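Local coordinates for tubulin-like protein CetZ2 (Haloferax volcanii, PDB 4B45) that binds GTP, probably hydrolyses it, assembles into tubulin-like protofilaments and is involved in controlling the shape of the archaeal cell, at residues A42-Q45 and E50-L53; A101-G106 and G147-T152; D166-A171 and D180-A185; T210-N215 and Q297-D302; S245-A250 and E283-W288. One frame throughout, in Å; residues are numbered along the deposited sequence.

Contacts 1, 2 and 3 come first along the chain; contacts 4 and 5 belong to the C-terminal domain. Contacts 1 and 2 both lie in the GTPase domain, their centres about 20 Å apart, each reaching the same mixed sheet; contact 1 lies near the nucleotide. Contact 3 lies about 20 Å from contact 2, centre to centre, and both touch the bound GTP analogue, contact 2 at the phosphates, contact 3 at the guanine. Contact 5 falls between the two segments of contact 4 in sequence, and the two touch where Arg286 approaches residues 300-302. Contacts 1 and 5 are about 42 Å apart between centres, with helix 175-196 of contact 3 between the two domains.

Contact 1: residues A42-Q45 and E50-L53; sequences ADLQ and ETVL
Leu44 pushes its side chain from helix 41-45 onto strand 50-53, and nearly all of the packing here gathers round its two methyls. CG stands anti to the carbonyl carbon (chi1 -67°), and the fork beyond it sends CD2 to the CB of Thr51, 3.8 Å from Leu44 CD2, the two side chains sliding past one another in opposite directions. CD1 travels further along the strand, where Leu44 CD1 lies 3.7 Å from Leu53 CD1 and 3.6 Å from the backbone oxygen of Val52. Thr51 answers with its methyl: Thr51 CG2 sits 3.3 Å from the backbone oxygen of Leu44. A branched aliphatic residue suits the helix side because each methyl serves a different strand residue, and Leu44 also touches Ala36 and Asn38 of strand 31-38. Were Leu44 cut back to an alanine, a gap would probably open beside the Leu53 methyl, and Thr51 would keep a neighbour in CB alone. The packing thins towards the outside, where Ala42 and Gln45 turn away from the strand and are exposed, and the helix itself is bonded only weakly. The elements form the beta-alpha-beta unit 31-38, 41-45, 50-53 at one edge of the Rossmann-like GTPase sheet. Because methyls meet methyls and backbone oxygens, without polar pairing between the segments, their cohesion rests on shape and the exclusion of water.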
# COMPACT_ATOMS: atom_id res chain seq x y z
N ALA A 42 20.01 -3.07 -14.00
CA ALA A 42 19.89 -4.44 -13.50
C ALA A 42 18.57 -4.72 -12.76
O ALA A 42 17.97 -5.79 -12.91
CB ALA A 42 21.09 -4.78 -12.61
N ASP A 43 18.13 -3.75 -11.96
CA ASP A 43 16.86 -3.86 -11.25
C ASP A 43 15.69 -4.10 -12.19
O ASP A 43 14.77 -4.86 -11.88
CB ASP A 43 16.57 -2.58 -10.46
CG ASP A 43 17.53 -2.39 -9.30
OD1 ASP A 43 18.32 -3.32 -9.04
OD2 ASP A 43 17.48 -1.32 -8.65
N LEU A 44 15.72 -3.44 -13.33
CA LEU A 44 14.59 -3.47 -14.24
C LEU A 44 14.55 -4.77 -15.02
O LEU A 44 13.48 -5.24 -15.38
CB LEU A 44 14.65 -2.28 -15.19
CG LEU A 44 14.45 -0.93 -14.52
CD1 LEU A 44 14.77 0.15 -15.52
CD2 LEU A 44 13.01 -0.78 -14.02
N GLN A 45 15.72 -5.35 -15.25
CA GLN A 45 15.81 -6.52 -16.12
C GLN A 45 15.14 -7.76 -15.55
O GLN A 45 14.73 -8.65 -16.29
CB GLN A 45 17.26 -6.80 -16.51
CG GLN A 45 17.86 -5.70 -17.38
CD GLN A 45 19.28 -6.01 -17.82
OE1 GLN A 45 20.23 -5.85 -17.04
NE2 GLN A 45 19.44 -6.44 -19.07
N GLU A 50 6.32 -3.93 -17.51
CA GLU A 50 6.94 -2.96 -18.40
C GLU A 50 7.92 -2.11 -17.60
O GLU A 50 7.62 -1.71 -16.47
CB GLU A 50 5.87 -2.07 -19.04
CG GLU A 50 6.42 -0.93 -19.89
CD GLU A 50 7.19 -1.41 -21.11
OE1 GLU A 50 6.81 -2.46 -21.67
OE2 GLU A 50 8.17 -0.74 -21.51
N THR A 51 9.08 -1.85 -18.18
CA THR A 51 10.15 -1.12 -17.50
C THR A 51 10.56 0.14 -18.26
O THR A 51 10.55 0.16 -19.50
CB THR A 51 11.39 -2.01 -17.28
OG1 THR A 51 11.90 -2.45 -18.55
CG2 THR A 51 11.05 -3.23 -16.45
N VAL A 52 10.90 1.19 -17.52
CA VAL A 52 11.45 2.42 -18.10
C VAL A 52 12.73 2.81 -17.39
O VAL A 52 12.73 3.07 -16.17
CB VAL A 52 10.49 3.62 -17.98
CG1 VAL A 52 11.11 4.82 -18.69
CG2 VAL A 52 9.14 3.28 -18.57
N LEU A 53 13.82 2.87 -18.15
CA LEU A 53 15.10 3.28 -17.59
C LEU A 53 15.28 4.77 -17.85
O LEU A 53 15.13 5.24 -18.97
CB LEU A 53 16.25 2.47 -18.19
CG LEU A 53 17.66 2.67 -17.60
CD1 LEU A 53 17.76 2.24 -16.13
CD2 LEU A 53 18.72 1.97 -18.43

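Contact 2: residues A101-G106 and G147-T152. With GSP (5'-guanosine-diphosphate-monothiophosphate), chain C.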
# COMPACT_ATOMS: atom_id res chain seq x y z
N ALA A 101 6.71 3.19 -3.97
CA ALA A 101 8.11 3.53 -3.70
C ALA A 101 8.62 3.16 -2.31
O ALA A 101 7.88 3.22 -1.32
CB ALA A 101 8.33 5.01 -3.94
N GLY A 102 9.89 2.78 -2.26
CA GLY A 102 10.63 2.74 -1.01
C GLY A 102 11.05 4.15 -0.68
O GLY A 102 11.77 4.78 -1.44
N LEU A 103 10.58 4.67 0.45
CA LEU A 103 10.86 6.07 0.78
C LEU A 103 12.30 6.35 1.23
O LEU A 103 12.74 7.49 1.22
CB LEU A 103 9.86 6.56 1.83
CG LEU A 103 8.39 6.48 1.44
CD1 LEU A 103 7.51 6.87 2.62
CD2 LEU A 103 8.08 7.36 0.24
N GLY A 104 13.04 5.31 1.61
CA GLY A 104 14.39 5.50 2.11
C GLY A 104 15.50 5.53 1.05
O GLY A 104 16.61 5.98 1.32
N GLY A 105 15.20 5.03 -0.14
CA GLY A 105 16.18 4.93 -1.20
C GLY A 105 16.55 6.28 -1.79
O GLY A 105 16.34 7.31 -1.18
N GLY A 106 17.15 6.27 -2.97
CA GLY A 106 17.49 7.50 -3.65
C GLY A 106 16.49 7.77 -4.75
O GLY A 106 15.93 8.86 -4.84
N GLY A 147 12.29 10.57 5.62
CA GLY A 147 11.69 11.67 6.34
C GLY A 147 11.23 12.76 5.39
O GLY A 147 10.06 13.15 5.39
N ARG A 148 12.15 13.23 4.56
CA ARG A 148 11.87 14.24 3.56
C ARG A 148 10.85 13.77 2.53
O ARG A 148 9.92 14.49 2.17
CB ARG A 148 13.17 14.64 2.85
CG ARG A 148 14.12 15.41 3.74
CD ARG A 148 15.52 15.48 3.15
NE ARG A 148 16.36 16.39 3.92
CZ ARG A 148 17.66 16.57 3.73
NH1 ARG A 148 18.30 15.88 2.79
NH2 ARG A 148 18.32 17.43 4.49
N SER A 149 11.05 12.55 2.03
CA SER A 149 10.15 11.98 1.04
C SER A 149 8.71 11.90 1.58
O SER A 149 7.76 12.32 0.91
CB SER A 149 10.64 10.59 0.65
OG SER A 149 9.94 10.11 -0.48
N LEU A 150 8.56 11.36 2.79
CA LEU A 150 7.24 11.21 3.41
C LEU A 150 6.57 12.56 3.56
O LEU A 150 5.38 12.71 3.30
CB LEU A 150 7.35 10.55 4.79
CG LEU A 150 6.02 10.41 5.54
CD1 LEU A 150 5.02 9.65 4.70
CD2 LEU A 150 6.21 9.72 6.90
N LYS A 151 7.35 13.56 3.96
CA LYS A 151 6.82 14.90 4.11
C LYS A 151 6.31 15.41 2.76
O LYS A 151 5.24 15.99 2.68
CB LYS A 151 7.88 15.84 4.67
CG LYS A 151 7.45 16.61 5.90
CD LYS A 151 8.48 17.67 6.25
CE LYS A 151 7.92 18.71 7.21
NZ LYS A 151 8.92 19.77 7.55
N THR A 152 7.08 15.18 1.71
CA THR A 152 6.71 15.72 0.41
C THR A 152 5.50 15.01 -0.20
O THR A 152 4.57 15.66 -0.67
CB THR A 152 7.87 15.67 -0.60
OG1 THR A 152 9.03 16.29 -0.03
CG2 THR A 152 7.48 16.39 -1.87
PG GSP C . 19.23 3.47 -4.21
O3B GSP C . 17.83 3.77 -4.94
S1G GSP C . 19.17 3.41 -2.14
O2G GSP C . 19.83 2.14 -4.73
O3G GSP C . 20.06 4.64 -4.55
PB GSP C . 16.45 2.99 -4.74
O1B GSP C . 16.15 1.99 -5.82
O2B GSP C . 15.34 4.04 -4.75
PA GSP C . 15.41 1.12 -2.93
O1A GSP C . 16.02 -0.25 -2.84
O2A GSP C . 14.18 1.02 -3.79
O3A GSP C . 16.43 2.22 -3.37
O5' GSP C . 14.88 1.58 -1.54
C5' GSP C . 15.50 1.25 -0.34
C4' GSP C . 14.53 1.05 0.75
O4' GSP C . 13.53 0.15 0.36
C3' GSP C . 15.15 0.46 1.95
O3' GSP C . 14.42 0.91 3.02
C2' GSP C . 14.97 -0.98 1.80
O2' GSP C . 14.89 -1.57 3.05
C1' GSP C . 13.68 -1.06 1.14
N9 GSP C . 13.50 -2.17 0.23
C8 GSP C . 14.35 -2.58 -0.72
N7 GSP C . 13.80 -3.61 -1.40
C5 GSP C . 12.56 -3.85 -0.87
C6 GSP C . 11.55 -4.79 -1.19
O6 GSP C . 11.70 -5.72 -2.20
N1 GSP C . 10.41 -4.78 -0.45
C2 GSP C . 10.24 -3.88 0.54
N2 GSP C . 8.98 -3.92 1.29
N3 GSP C . 11.17 -2.97 0.87
C4 GSP C . 12.36 -2.95 0.17
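Leu103 and Ser149 make the closest approach between the loop after strand 96-102 and helix 140-156, with Leu103 CD2 3.4 Å from Ser149 OG. This is van der Waals contact: the hydroxyl is spent elsewhere, bonded to the backbone oxygen of Ser109. The apolar part is completed by Leu103 CD1 and Leu150 CD1, 4.3 Å apart, and both leucines also touch Leu162 of strand 159-164. Leucine thus fills the interface with its two methyls, while a small serine lets the helix come near. Among the hydrogen bonds, one lies within the helix, where Thr152 OG1 donates to Arg148 O over 3.0 Å, from above the carbonyl plane and from the face opposite to that used by Thr152 N. On the nucleotide side Gly106 N gives a fairly straight bond to O3B of the GTP analogue (3.3 Å, 163°). Steric limits explain the glycines: a CB on Gly105 would clash with O3A, and one on Gly106 would be crowded by O3G. A glycine-rich loop following a strand and wrapping the phosphates is the signature loop of the tubulin/FtsZ GTPases.

Contact 3: residues D166-A171 and D180-A185; sequences DAFRSA and DAINEA. With GSP (5'-guanosine-diphosphate-monothiophosphate), chain C.
Phe168 meets Ile182 where the loop after strand 159-164 folds back on helix 175-196, the long central helix that joins the GTPase and C-terminal domains in the tubulin/FtsZ fold. The backbone points the phenylalanine at the helix, with Phe168 CB 3.7 Å from Ile182 CG1, and CG anti to the carbonyl carbon (chi1 -57°) then carries the ring onward. The two side chains cross at a slant, Ile182 CG2 lying oblique to the ring, 4.1 Å from Phe168 CD2. Further on, Ala185 offers just a methyl, its CB 4.3 Å from Phe168 CD1; Ile186 and Arg189 of the same helix touch the phenylalanine too. Ile182 suits its place because its branches do two jobs. CG1 rests on the loop, and CG2, set anti to the backbone N, faces the nucleotide, with Ile182 CG2 3.5 Å from N2 of the guanine. In the loop itself Arg169 NH1 makes a salt bridge to Asp166 OD1 at the guanidinium edge, the hydrogen bond in it being weak; Asp166 OD2 is held by the amide of Ala136. Asn183 has CG anti to its carbonyl carbon (chi1 -66°), which sets acceptor and donor opposite the guanine edge. Asn183 ND2 donates to O6 of the guanine over 3.1 Å (161°), while Asn183 OD1 takes N1-H at 2.7 Å and, more weakly, N2-H at 3.1 Å.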
# COMPACT_ATOMS: atom_id res chain seq x y z
N ASP A 166 9.38 -2.93 9.30
CA ASP A 166 9.51 -3.50 10.63
C ASP A 166 8.23 -4.21 11.10
O ASP A 166 8.29 -5.00 12.03
CB ASP A 166 9.91 -2.42 11.64
CG ASP A 166 11.40 -2.15 11.65
OD1 ASP A 166 12.15 -2.93 11.04
OD2 ASP A 166 11.82 -1.14 12.26
N ALA A 167 7.09 -3.92 10.47
CA ALA A 167 5.83 -4.55 10.88
C ALA A 167 5.72 -5.99 10.38
O ALA A 167 4.87 -6.76 10.83
CB ALA A 167 4.64 -3.74 10.42
N PHE A 168 6.58 -6.36 9.44
CA PHE A 168 6.50 -7.68 8.82
C PHE A 168 7.84 -8.39 8.93
O PHE A 168 8.73 -8.21 8.09
CB PHE A 168 6.09 -7.52 7.36
CG PHE A 168 4.79 -6.79 7.19
CD1 PHE A 168 3.58 -7.46 7.37
CD2 PHE A 168 4.77 -5.44 6.91
CE1 PHE A 168 2.38 -6.79 7.23
CE2 PHE A 168 3.55 -4.77 6.79
CZ PHE A 168 2.36 -5.44 6.94
N ARG A 169 7.97 -9.19 9.98
CA ARG A 169 9.21 -9.88 10.31
C ARG A 169 8.90 -11.31 10.72
O ARG A 169 7.90 -11.58 11.38
CB ARG A 169 9.91 -9.18 11.47
CG ARG A 169 9.96 -7.67 11.37
CD ARG A 169 10.99 -7.14 12.35
NE ARG A 169 12.26 -7.78 12.07
CZ ARG A 169 13.29 -7.17 11.50
NH1 ARG A 169 13.20 -5.89 11.18
NH2 ARG A 169 14.41 -7.84 11.26
N SER A 170 9.78 -12.22 10.35
CA SER A 170 9.63 -13.62 10.71
C SER A 170 11.00 -14.10 11.16
O SER A 170 11.98 -13.90 10.45
CB SER A 170 9.13 -14.41 9.50
OG SER A 170 8.89 -15.76 9.84
N ALA A 171 11.07 -14.72 12.33
CA ALA A 171 12.36 -15.14 12.86
C ALA A 171 13.06 -16.11 11.91
O ALA A 171 12.43 -17.02 11.36
CB ALA A 171 12.20 -15.76 14.24
N ASP A 180 10.63 -10.35 0.12
CA ASP A 180 9.56 -11.02 -0.61
C ASP A 180 8.33 -11.25 0.28
O ASP A 180 7.20 -11.01 -0.16
CB ASP A 180 10.04 -12.34 -1.20
CG ASP A 180 10.90 -12.13 -2.43
OD1 ASP A 180 10.93 -10.99 -2.93
OD2 ASP A 180 11.53 -13.10 -2.89
N ALA A 181 8.55 -11.68 1.52
CA ALA A 181 7.44 -11.92 2.45
C ALA A 181 6.69 -10.64 2.73
O ALA A 181 5.47 -10.65 2.81
CB ALA A 181 7.93 -12.54 3.77
N ILE A 182 7.40 -9.53 2.89
CA ILE A 182 6.73 -8.25 3.09
C ILE A 182 5.91 -7.87 1.87
O ILE A 182 4.75 -7.49 1.97
CB ILE A 182 7.72 -7.11 3.33
CG1 ILE A 182 8.53 -7.36 4.60
CG2 ILE A 182 6.97 -5.78 3.42
CD1 ILE A 182 9.71 -6.40 4.75
N ASN A 183 6.53 -8.00 0.70
CA ASN A 183 5.85 -7.63 -0.53
C ASN A 183 4.60 -8.46 -0.74
O ASN A 183 3.56 -7.95 -1.19
CB ASN A 183 6.79 -7.80 -1.72
CG ASN A 183 7.94 -6.84 -1.70
OD1 ASN A 183 7.93 -5.83 -0.97
ND2 ASN A 183 8.95 -7.12 -2.50
N GLU A 184 4.70 -9.74 -0.42
CA GLU A 184 3.59 -10.65 -0.64
C GLU A 184 2.42 -10.37 0.31
O GLU A 184 1.26 -10.50 -0.07
CB GLU A 184 4.06 -12.10 -0.50
CG GLU A 184 4.78 -12.62 -1.72
CD GLU A 184 3.82 -13.17 -2.76
OE1 GLU A 184 2.91 -12.43 -3.19
OE2 GLU A 184 3.98 -14.35 -3.16
N ALA A 185 2.74 -10.00 1.55
CA ALA A 185 1.69 -9.70 2.52
C ALA A 185 1.01 -8.41 2.09
O ALA A 185 -0.21 -8.27 2.18
CB ALA A 185 2.26 -9.56 3.91
PG GSP C . 19.23 3.47 -4.21
O3B GSP C . 17.83 3.77 -4.94
S1G GSP C . 19.17 3.41 -2.14
O2G GSP C . 19.83 2.14 -4.73
O3G GSP C . 20.06 4.64 -4.55
PB GSP C . 16.45 2.99 -4.74
O1B GSP C . 16.15 1.99 -5.82
O2B GSP C . 15.34 4.04 -4.75
PA GSP C . 15.41 1.12 -2.93
O1A GSP C . 16.02 -0.25 -2.84
O2A GSP C . 14.18 1.02 -3.79
O3A GSP C . 16.43 2.22 -3.37
O5' GSP C . 14.88 1.58 -1.54
C5' GSP C . 15.50 1.25 -0.34
C4' GSP C . 14.53 1.05 0.75
O4' GSP C . 13.53 0.15 0.36
C3' GSP C . 15.15 0.46 1.95
O3' GSP C . 14.42 0.91 3.02
C2' GSP C . 14.97 -0.98 1.80
O2' GSP C . 14.89 -1.57 3.05
C1' GSP C . 13.68 -1.06 1.14
N9 GSP C . 13.50 -2.17 0.23
C8 GSP C . 14.35 -2.58 -0.72
N7 GSP C . 13.80 -3.61 -1.40
C5 GSP C . 12.56 -3.85 -0.87
C6 GSP C . 11.55 -4.79 -1.19
O6 GSP C . 11.70 -5.72 -2.20
N1 GSP C . 10.41 -4.78 -0.45
C2 GSP C . 10.24 -3.88 0.54
N2 GSP C . 8.98 -3.92 1.29
N3 GSP C . 11.17 -2.97 0.87
C4 GSP C . 12.36 -2.95 0.17

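Contact 4: residues T210-N215 and Q297-D302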
# COMPACT_ATOMS: atom_id res chain seq x y z
N THR A 210 -16.30 1.00 -5.20
CA THR A 210 -14.97 1.59 -5.25
C THR A 210 -14.98 2.97 -4.59
O THR A 210 -13.97 3.43 -4.06
CB THR A 210 -14.52 1.71 -6.73
OG1 THR A 210 -14.21 0.40 -7.22
CG2 THR A 210 -13.31 2.63 -6.89
N SER A 211 -16.14 3.62 -4.62
CA SER A 211 -16.24 4.97 -4.07
C SER A 211 -16.04 5.00 -2.54
O SER A 211 -15.70 6.05 -1.99
CB SER A 211 -17.58 5.60 -4.46
OG SER A 211 -18.67 4.85 -3.93
N GLU A 212 -16.26 3.86 -1.87
CA GLU A 212 -16.02 3.77 -0.43
C GLU A 212 -14.52 3.88 -0.13
O GLU A 212 -14.13 4.45 0.90
CB GLU A 212 -16.52 2.44 0.17
CG GLU A 212 -17.86 1.93 -0.35
CD GLU A 212 -19.02 2.81 0.06
OE1 GLU A 212 -18.82 3.69 0.92
OE2 GLU A 212 -20.13 2.60 -0.47
N VAL A 213 -13.71 3.30 -1.00
CA VAL A 213 -12.25 3.41 -0.87
C VAL A 213 -11.81 4.85 -1.11
O VAL A 213 -11.04 5.42 -0.33
CB VAL A 213 -11.53 2.44 -1.84
CG1 VAL A 213 -10.03 2.64 -1.82
CG2 VAL A 213 -11.87 0.99 -1.50
N ILE A 214 -12.34 5.45 -2.18
CA ILE A 214 -12.00 6.82 -2.54
C ILE A 214 -12.39 7.81 -1.45
O ILE A 214 -11.62 8.70 -1.10
CB ILE A 214 -12.67 7.22 -3.87
CG1 ILE A 214 -12.17 6.30 -4.98
CG2 ILE A 214 -12.39 8.70 -4.19
CD1 ILE A 214 -12.51 6.75 -6.38
N ASN A 215 -13.58 7.66 -0.90
CA ASN A 215 -14.03 8.56 0.15
C ASN A 215 -13.33 8.35 1.49
O ASN A 215 -13.20 9.28 2.29
CB ASN A 215 -15.56 8.50 0.26
CG ASN A 215 -16.23 9.10 -0.95
OD1 ASN A 215 -15.55 9.67 -1.82
ND2 ASN A 215 -17.55 8.98 -1.03
N GLN A 297 -16.53 9.06 10.19
CA GLN A 297 -16.69 8.59 8.82
C GLN A 297 -16.25 7.15 8.67
O GLN A 297 -15.33 6.86 7.90
CB GLN A 297 -15.87 9.44 7.85
CG GLN A 297 -16.07 10.93 7.96
CD GLN A 297 -15.26 11.67 6.91
OE1 GLN A 297 -14.23 12.28 7.21
NE2 GLN A 297 -15.71 11.58 5.66
N VAL A 298 -16.88 6.26 9.42
CA VAL A 298 -16.62 4.84 9.29
C VAL A 298 -17.61 4.25 8.32
O VAL A 298 -18.83 4.28 8.55
CB VAL A 298 -16.73 4.10 10.65
CG1 VAL A 298 -16.66 2.60 10.44
CG2 VAL A 298 -15.64 4.56 11.60
N ARG A 299 -17.09 3.72 7.22
CA ARG A 299 -17.88 3.06 6.19
C ARG A 299 -17.68 1.56 6.29
O ARG A 299 -16.69 1.09 6.88
CB ARG A 299 -17.45 3.54 4.79
CG ARG A 299 -17.77 5.01 4.51
CD ARG A 299 -17.17 5.50 3.19
NE ARG A 299 -17.84 6.71 2.75
CZ ARG A 299 -17.52 7.94 3.15
NH1 ARG A 299 -16.52 8.12 4.01
NH2 ARG A 299 -18.21 8.98 2.70
N GLY A 300 -18.58 0.80 5.70
CA GLY A 300 -18.44 -0.65 5.76
C GLY A 300 -19.10 -1.36 4.60
O GLY A 300 -20.04 -0.85 4.00
N GLY A 301 -18.60 -2.55 4.30
CA GLY A 301 -19.18 -3.36 3.26
C GLY A 301 -18.62 -4.76 3.33
O GLY A 301 -17.62 -5.00 4.01
N ASP A 302 -19.27 -5.69 2.64
CA ASP A 302 -18.81 -7.08 2.67
C ASP A 302 -18.32 -7.52 1.30
O ASP A 302 -18.87 -7.12 0.28
CB ASP A 302 -19.93 -8.01 3.17
CG ASP A 302 -20.32 -7.74 4.61
OD1 ASP A 302 -19.64 -6.90 5.26
OD2 ASP A 302 -21.30 -8.35 5.09
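Arg299 reaches from strand 298-304 to helix 210-217, and its chain can be followed atom by atom between Glu212 and Asn215. Arg299 CB and Arg299 CG start beside the carboxylate, at 4.1 and 4.0 Å from Glu212 OE1. Extended from CG to NE, the aliphatic part passes Glu212 at a slant, and Arg299 CD makes the nearest approach, 3.3 Å from Glu212 OE1. The glutamate comes to meet it by bending at chi2 (-68°), which brings the acid end closer to the strand than its first bond would suggest. At NE the charges engage, though loosely: Glu212 OE1 and Arg299 NE are 3.7 Å apart, a long salt bridge, with the oxygen at the edge of the guanidinium and the two planes 41° apart. This helix-on-strand packing belongs to the C-terminal domain of the CetZ fold, where strand 298-304 is the outermost strand of the sheet and Leu267 of strand 263-272 touches both Glu212 and Arg299. At CZ the contact changes character, since Asn215 CB stands over the centre of one guanidinium face, 3.5 Å from Arg299 CZ. An arginine suits the site by joining a long apolar stem to a flat cation that can take a carbon on its face and an acid at its rim. Arg299 NH1 lies 3.9 Å from Asn215 O, and Arg299 NH2 merely packs on Asn215 ND2 at 3.8 Å, the amide turned 69° from the guanidinium.

Contact 5: residues S245-A250 and E283-W288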
# COMPACT_ATOMS: atom_id res chain seq x y z
N SER A 245 -13.10 -10.23 16.56
CA SER A 245 -11.71 -10.34 16.93
C SER A 245 -10.80 -10.07 15.73
O SER A 245 -9.81 -9.37 15.87
CB SER A 245 -11.42 -11.69 17.57
OG SER A 245 -11.03 -12.63 16.60
N THR A 246 -11.14 -10.62 14.55
CA THR A 246 -10.38 -10.25 13.35
C THR A 246 -10.37 -8.74 13.12
O THR A 246 -9.35 -8.16 12.74
CB THR A 246 -10.87 -10.96 12.05
OG1 THR A 246 -12.21 -10.54 11.73
CG2 THR A 246 -10.78 -12.47 12.20
N THR A 247 -11.52 -8.10 13.36
CA THR A 247 -11.63 -6.65 13.17
C THR A 247 -10.75 -5.92 14.17
O THR A 247 -10.01 -5.02 13.78
CB THR A 247 -13.09 -6.16 13.28
OG1 THR A 247 -13.90 -6.90 12.38
CG2 THR A 247 -13.19 -4.69 12.93
N ARG A 248 -10.81 -6.31 15.45
CA ARG A 248 -9.89 -5.76 16.45
C ARG A 248 -8.42 -5.96 16.09
O ARG A 248 -7.60 -5.04 16.22
CB ARG A 248 -10.12 -6.36 17.84
CG ARG A 248 -11.46 -6.01 18.49
CD ARG A 248 -11.46 -6.39 19.98
NE ARG A 248 -12.80 -6.65 20.49
CZ ARG A 248 -13.33 -7.86 20.61
NH1 ARG A 248 -12.63 -8.93 20.27
NH2 ARG A 248 -14.57 -8.00 21.09
N ARG A 249 -8.07 -7.17 15.65
CA ARG A 249 -6.68 -7.44 15.31
C ARG A 249 -6.23 -6.62 14.12
O ARG A 249 -5.13 -6.08 14.13
CB ARG A 249 -6.45 -8.93 15.05
CG ARG A 249 -6.45 -9.78 16.31
CD ARG A 249 -5.63 -11.03 16.12
NE ARG A 249 -5.87 -11.65 14.81
CZ ARG A 249 -6.78 -12.59 14.59
NH1 ARG A 249 -7.55 -13.03 15.58
NH2 ARG A 249 -6.92 -13.09 13.37
N ALA A 250 -7.10 -6.50 13.11
CA ALA A 250 -6.79 -5.75 11.90
C ALA A 250 -6.45 -4.30 12.24
O ALA A 250 -5.51 -3.73 11.69
CB ALA A 250 -7.96 -5.81 10.91
N GLU A 283 -22.26 -5.70 12.30
CA GLU A 283 -22.79 -4.46 12.86
C GLU A 283 -21.97 -4.04 14.07
O GLU A 283 -21.48 -2.91 14.13
CB GLU A 283 -24.28 -4.62 13.24
CG GLU A 283 -25.20 -4.74 12.03
CD GLU A 283 -26.69 -4.88 12.41
OE1 GLU A 283 -26.99 -5.39 13.51
OE2 GLU A 283 -27.55 -4.47 11.60
N ARG A 284 -21.80 -4.95 15.01
CA ARG A 284 -20.98 -4.69 16.19
C ARG A 284 -19.52 -4.41 15.85
O ARG A 284 -18.88 -3.56 16.49
CB ARG A 284 -21.09 -5.84 17.20
CG ARG A 284 -22.50 -5.95 17.78
CD ARG A 284 -22.85 -4.72 18.61
NE ARG A 284 -24.30 -4.58 18.78
CZ ARG A 284 -25.01 -5.22 19.70
NH1 ARG A 284 -24.43 -6.07 20.52
NH2 ARG A 284 -26.32 -5.02 19.78
N ALA A 285 -18.97 -5.09 14.84
CA ALA A 285 -17.55 -4.85 14.49
C ALA A 285 -17.32 -3.44 13.95
O ALA A 285 -16.34 -2.77 14.31
CB ALA A 285 -17.03 -5.89 13.50
N ARG A 286 -18.22 -2.97 13.10
CA ARG A 286 -18.15 -1.63 12.56
C ARG A 286 -18.31 -0.61 13.68
O ARG A 286 -17.62 0.40 13.71
CB ARG A 286 -19.25 -1.40 11.53
CG ARG A 286 -19.14 -2.30 10.31
CD ARG A 286 -20.32 -2.06 9.40
NE ARG A 286 -20.27 -2.89 8.20
CZ ARG A 286 -21.28 -2.99 7.34
NH1 ARG A 286 -22.40 -2.31 7.57
NH2 ARG A 286 -21.18 -3.76 6.27
N ARG A 287 -19.25 -0.87 14.59
CA ARG A 287 -19.51 0.06 15.68
C ARG A 287 -18.27 0.16 16.56
O ARG A 287 -17.88 1.25 16.99
CB ARG A 287 -20.74 -0.37 16.49
CG ARG A 287 -20.95 0.41 17.77
CD ARG A 287 -22.33 0.14 18.35
NE ARG A 287 -22.41 0.38 19.79
CZ ARG A 287 -22.39 -0.57 20.71
NH1 ARG A 287 -22.31 -1.85 20.36
NH2 ARG A 287 -22.46 -0.26 22.00
N TRP A 288 -17.66 -0.99 16.84
CA TRP A 288 -16.39 -1.01 17.56
C TRP A 288 -15.29 -0.16 16.89
O TRP A 288 -14.55 0.55 17.58
CB TRP A 288 -15.87 -2.44 17.77
CG TRP A 288 -14.60 -2.42 18.55
CD1 TRP A 288 -14.47 -2.40 19.91
CD2 TRP A 288 -13.27 -2.36 18.02
NE1 TRP A 288 -13.14 -2.34 20.26
CE2 TRP A 288 -12.38 -2.33 19.12
CE3 TRP A 288 -12.74 -2.35 16.73
CZ2 TRP A 288 -10.99 -2.28 18.97
CZ3 TRP A 288 -11.36 -2.30 16.57
CH2 TRP A 288 -10.50 -2.26 17.69
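Trp288 lays one face of its indole against Arg248, joining helices 240-252 and 279-293 of the C-terminal domain. These run in nearly the same direction, the axes of segments 245-250 and 283-288 lying 9.6 Å apart and crossing at -23°. The ring is carried over by a chi1 of -178°, which sets CG anti to the backbone N and swings the indole across to the other helix. Arg248 crosses it at about a right angle: its CG sits over the six-membered ring, 3.8 Å from the centroid, in a CH-pi contact. The guanidinium plane is turned 85° from the indole, and the cation-pi attraction is long and at most weak. It is therefore the backbone CA and the CG methylene of Arg248 that rest on the ring, which also touches Val251 and Leu252. A serine in place of Trp288 would probably leave the Arg248 stem without the flat surface it lies on and open a gap between the helices. Deeper in, Thr247 packs on Ala285, small residues that let the backbones approach to 6.3 Å between Thr247 CA and Ala285 CA. The Thr247 hydroxyl is bonded to the oxygen of Val243 and to Ser312, yet its OG1 still lies 3.5 Å from Ala285 CB.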